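Local atomic coordinates of peptidase M3B, oligoendopeptidase F (Enterococcus faecium, PDB entry 2QR4), a protein that probably hydrolyses short peptides as a zinc-dependent oligoendopeptidase of the M3 family. Residues A[51-56]-A[78-83]. Numbering follows the deposited sequence.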
ATOM      1  N   GLU A  51     -10.531   0.830  20.314  1.00 45.60           N
ATOM      2  CA  GLU A  51      -9.090   0.934  20.227  1.00 49.06           C
ATOM      3  C   GLU A  51      -8.458  -0.322  20.830  1.00 50.45           C
ATOM      4  O   GLU A  51      -7.523  -0.892  20.261  1.00 49.84           O
ATOM      5  CB  GLU A  51      -8.610   2.196  20.943  1.00 61.39           C
ATOM      6  CG  GLU A  51      -7.149   2.558  20.711  1.00 74.47           C
ATOM      7  CD  GLU A  51      -6.925   4.066  20.638  1.00 78.13           C
ATOM      8  OE1 GLU A  51      -7.759   4.832  21.172  1.00 79.76           O
ATOM      9  OE2 GLU A  51      -5.919   4.489  20.034  1.00 75.79           O
ATOM     10  N   VAL A  52      -9.010  -0.761  21.958  1.00 42.59           N
ATOM     11  CA  VAL A  52      -8.550  -1.952  22.671  1.00 40.28           C
ATOM     12  C   VAL A  52      -8.614  -3.197  21.795  1.00 41.59           C
ATOM     13  O   VAL A  52      -7.641  -3.918  21.665  1.00 43.27           O
ATOM     14  CB  VAL A  52      -9.378  -2.168  23.971  1.00 55.39           C
ATOM     15  CG1 VAL A  52      -9.297  -3.607  24.448  1.00 49.15           C
ATOM     16  CG2 VAL A  52      -8.925  -1.199  25.069  1.00 46.64           C
ATOM     17  N   ILE A  53      -9.772  -3.438  21.194  1.00 49.65           N
ATOM     18  CA  ILE A  53      -9.949  -4.516  20.231  1.00 42.07           C
ATOM     19  C   ILE A  53      -9.002  -4.372  19.036  1.00 42.51           C
ATOM     20  O   ILE A  53      -8.389  -5.337  18.596  1.00 45.42           O
ATOM     21  CB  ILE A  53     -11.392  -4.517  19.710  1.00 56.33           C
ATOM     22  CG1 ILE A  53     -12.372  -4.744  20.865  1.00 50.75           C
ATOM     23  CG2 ILE A  53     -11.594  -5.557  18.614  1.00 41.54           C
ATOM     24  CD1 ILE A  53     -13.806  -4.536  20.442  1.00 50.81           C
ATOM     25  N   TYR A  54      -8.880  -3.166  18.499  1.00 43.49           N
ATOM     26  CA  TYR A  54      -7.955  -2.962  17.396  1.00 45.25           C
ATOM     27  C   TYR A  54      -6.500  -3.335  17.766  1.00 48.92           C
ATOM     28  O   TYR A  54      -5.890  -4.217  17.145  1.00 43.94           O
ATOM     29  CB  TYR A  54      -8.020  -1.532  16.890  1.00 45.84           C
ATOM     30  CG  TYR A  54      -7.002  -1.262  15.815  1.00 47.35           C
ATOM     31  CD1 TYR A  54      -7.294  -1.517  14.475  1.00 40.65           C
ATOM     32  CD2 TYR A  54      -5.742  -0.757  16.138  1.00 43.64           C
ATOM     33  CE1 TYR A  54      -6.368  -1.257  13.489  1.00 40.08           C
ATOM     34  CE2 TYR A  54      -4.807  -0.509  15.155  1.00 54.33           C
ATOM     35  CZ  TYR A  54      -5.126  -0.766  13.834  1.00 51.37           C
ATOM     36  OH  TYR A  54      -4.193  -0.526  12.859  1.00 62.78           O
ATOM     37  N   VAL A  55      -5.958  -2.652  18.769  1.00 46.50           N
ATOM     38  CA  VAL A  55      -4.608  -2.907  19.254  1.00 42.79           C
ATOM     39  C   VAL A  55      -4.364  -4.402  19.487  1.00 44.42           C
ATOM     40  O   VAL A  55      -3.327  -4.943  19.096  1.00 50.63           O
ATOM     41  CB  VAL A  55      -4.330  -2.103  20.545  1.00 46.31           C
ATOM     42  CG1 VAL A  55      -3.207  -2.736  21.365  1.00 35.78           C
ATOM     43  CG2 VAL A  55      -4.025  -0.654  20.200  1.00 37.68           C
ATOM     44  N   TYR A  56      -5.334  -5.076  20.088  1.00 29.84           N
ATOM     45  CA  TYR A  56      -5.207  -6.503  20.351  1.00 44.02           C
ATOM     46  C   TYR A  56      -5.093  -7.340  19.081  1.00 47.97           C
ATOM     47  O   TYR A  56      -4.245  -8.232  18.987  1.00 50.18           O
ATOM     48  CB  TYR A  56      -6.389  -7.015  21.167  1.00 49.01           C
ATOM     49  CG  TYR A  56      -6.354  -8.512  21.367  1.00 57.76           C
ATOM     50  CD1 TYR A  56      -5.313  -9.110  22.078  1.00 62.19           C
ATOM     51  CD2 TYR A  56      -7.350  -9.333  20.841  1.00 55.75           C
ATOM     52  CE1 TYR A  56      -5.269 -10.486  22.271  1.00 65.30           C
ATOM     53  CE2 TYR A  56      -7.320 -10.715  21.034  1.00 56.21           C
ATOM     54  CZ  TYR A  56      -6.274 -11.284  21.749  1.00 61.42           C
ATOM     55  OH  TYR A  56      -6.221 -12.649  21.945  1.00 59.25           O
ATOM     56  N   SER A  78     -10.040  -3.739  11.927  1.00 40.80           N
ATOM     57  CA  SER A  78      -9.743  -2.484  11.229  1.00 41.45           C
ATOM     58  C   SER A  78     -11.004  -1.833  10.687  1.00 41.47           C
ATOM     59  O   SER A  78     -11.182  -0.628  10.845  1.00 47.29           O
ATOM     60  CB  SER A  78      -8.706  -2.663  10.119  1.00 34.20           C
ATOM     61  OG  SER A  78      -7.484  -3.109  10.682  1.00 54.58           O
ATOM     62  N   SER A  79     -11.884  -2.621  10.067  1.00 39.79           N
ATOM     63  CA  SER A  79     -13.146  -2.073   9.558  1.00 46.55           C
ATOM     64  C   SER A  79     -13.955  -1.444  10.681  1.00 38.47           C
ATOM     65  O   SER A  79     -14.474  -0.356  10.519  1.00 47.73           O
ATOM     66  CB  SER A  79     -13.996  -3.140   8.867  1.00 35.01           C
ATOM     67  OG  SER A  79     -13.286  -3.728   7.814  1.00 52.98           O
ATOM     68  N   LEU A  80     -14.052  -2.141  11.813  1.00 38.34           N
ATOM     69  CA  LEU A  80     -14.799  -1.656  12.982  1.00 47.40           C
ATOM     70  C   LEU A  80     -14.214  -0.333  13.443  1.00 47.33           C
ATOM     71  O   LEU A  80     -14.947   0.609  13.716  1.00 44.01           O
ATOM     72  CB  LEU A  80     -14.684  -2.647  14.141  1.00 47.25           C
ATOM     73  CG  LEU A  80     -15.817  -2.920  15.146  1.00 45.78           C
ATOM     74  CD1 LEU A  80     -15.217  -3.059  16.513  1.00 42.67           C
ATOM     75  CD2 LEU A  80     -16.907  -1.871  15.149  1.00 39.80           C
ATOM     76  N   PHE A  81     -12.886  -0.272  13.526  1.00 49.33           N
ATOM     77  CA  PHE A  81     -12.197   0.928  13.998  1.00 51.28           C
ATOM     78  C   PHE A  81     -12.495   2.135  13.114  1.00 51.61           C
ATOM     79  O   PHE A  81     -12.882   3.194  13.612  1.00 51.52           O
ATOM     80  CB  PHE A  81     -10.693   0.697  14.075  1.00 51.60           C
ATOM     81  CG  PHE A  81      -9.971   1.715  14.899  1.00 60.81           C
ATOM     82  CD1 PHE A  81     -10.419   2.040  16.175  1.00 64.18           C
ATOM     83  CD2 PHE A  81      -8.846   2.348  14.410  1.00 56.41           C
ATOM     84  CE1 PHE A  81      -9.751   2.984  16.947  1.00 66.48           C
ATOM     85  CE2 PHE A  81      -8.168   3.291  15.180  1.00 63.89           C
ATOM     86  CZ  PHE A  81      -8.617   3.606  16.447  1.00 56.10           C
ATOM     87  N   SER A  82     -12.326   1.975  11.806  1.00 40.08           N
ATOM     88  CA  SER A  82     -12.659   3.058  10.874  1.00 49.67           C
ATOM     89  C   SER A  82     -14.138   3.413  10.927  1.00 41.39           C
ATOM     90  O   SER A  82     -14.494   4.581  10.864  1.00 47.53           O
ATOM     91  CB  SER A  82     -12.222   2.747   9.431  1.00 47.82           C
ATOM     92  OG  SER A  82     -12.604   1.443   9.047  1.00 65.74           O
ATOM     93  N   LYS A  83     -14.996   2.413  11.084  1.00 37.57           N
ATOM     94  CA  LYS A  83     -16.416   2.683  11.160  1.00 38.51           C
ATOM     95  C   LYS A  83     -16.730   3.539  12.395  1.00 51.29           C
ATOM     96  O   LYS A  83     -17.472   4.523  12.307  1.00 47.60           O
ATOM     97  CB  LYS A  83     -17.223   1.390  11.192  1.00 43.92           C
ATOM     98  CG  LYS A  83     -18.721   1.651  11.234  1.00 60.99           C
ATOM     99  CD  LYS A  83     -19.554   0.395  11.035  1.00 68.21           C
ATOM    100  CE  LYS A  83     -19.763  -0.351  12.342  1.00 75.13           C
ATOM    101  NZ  LYS A  83     -20.612  -1.556  12.150  1.00 76.04           N
TER
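The ring of Tyr54 overlaps that of Phe81 in an offset stack, with centroids 5.0 Å apart. The side chains cross at about a right angle although their ring planes are inclined by only 24°. Each ring meets the other near its rim: CD2 of Phe81 sits over one face of the tyrosine ring, and Tyr54, with CG anti to the backbone N (chi1 176°), sets that atom over one face of the phenylalanine ring. CD1 of Tyr54 also packs on CB of Phe81 at 4.1 Å. Ser78 takes the edge of the tyrosine ring, its OG lying near the ring plane 3.5 Å from CE1 of Tyr54, while that hydroxyl is hydrogen-bonded to the carbonyl O of Tyr74, one turn back. Helices 33-63 and 68-87, consecutive in the chain, form an antiparallel helical hairpin here, their local axes 9.3 Å apart at 149°. CE1 of Phe81, across the ring from CD2, comes within 3.9 Å of CA of Glu51. A looser apolar touch joins CD1 of Ile53 to CD1 of Leu80 at 4.4 Å; both residues are buried, and helix 4-18 covers them, with Phe8 and Leu15 against Ile53 and Tyr12 against Leu80.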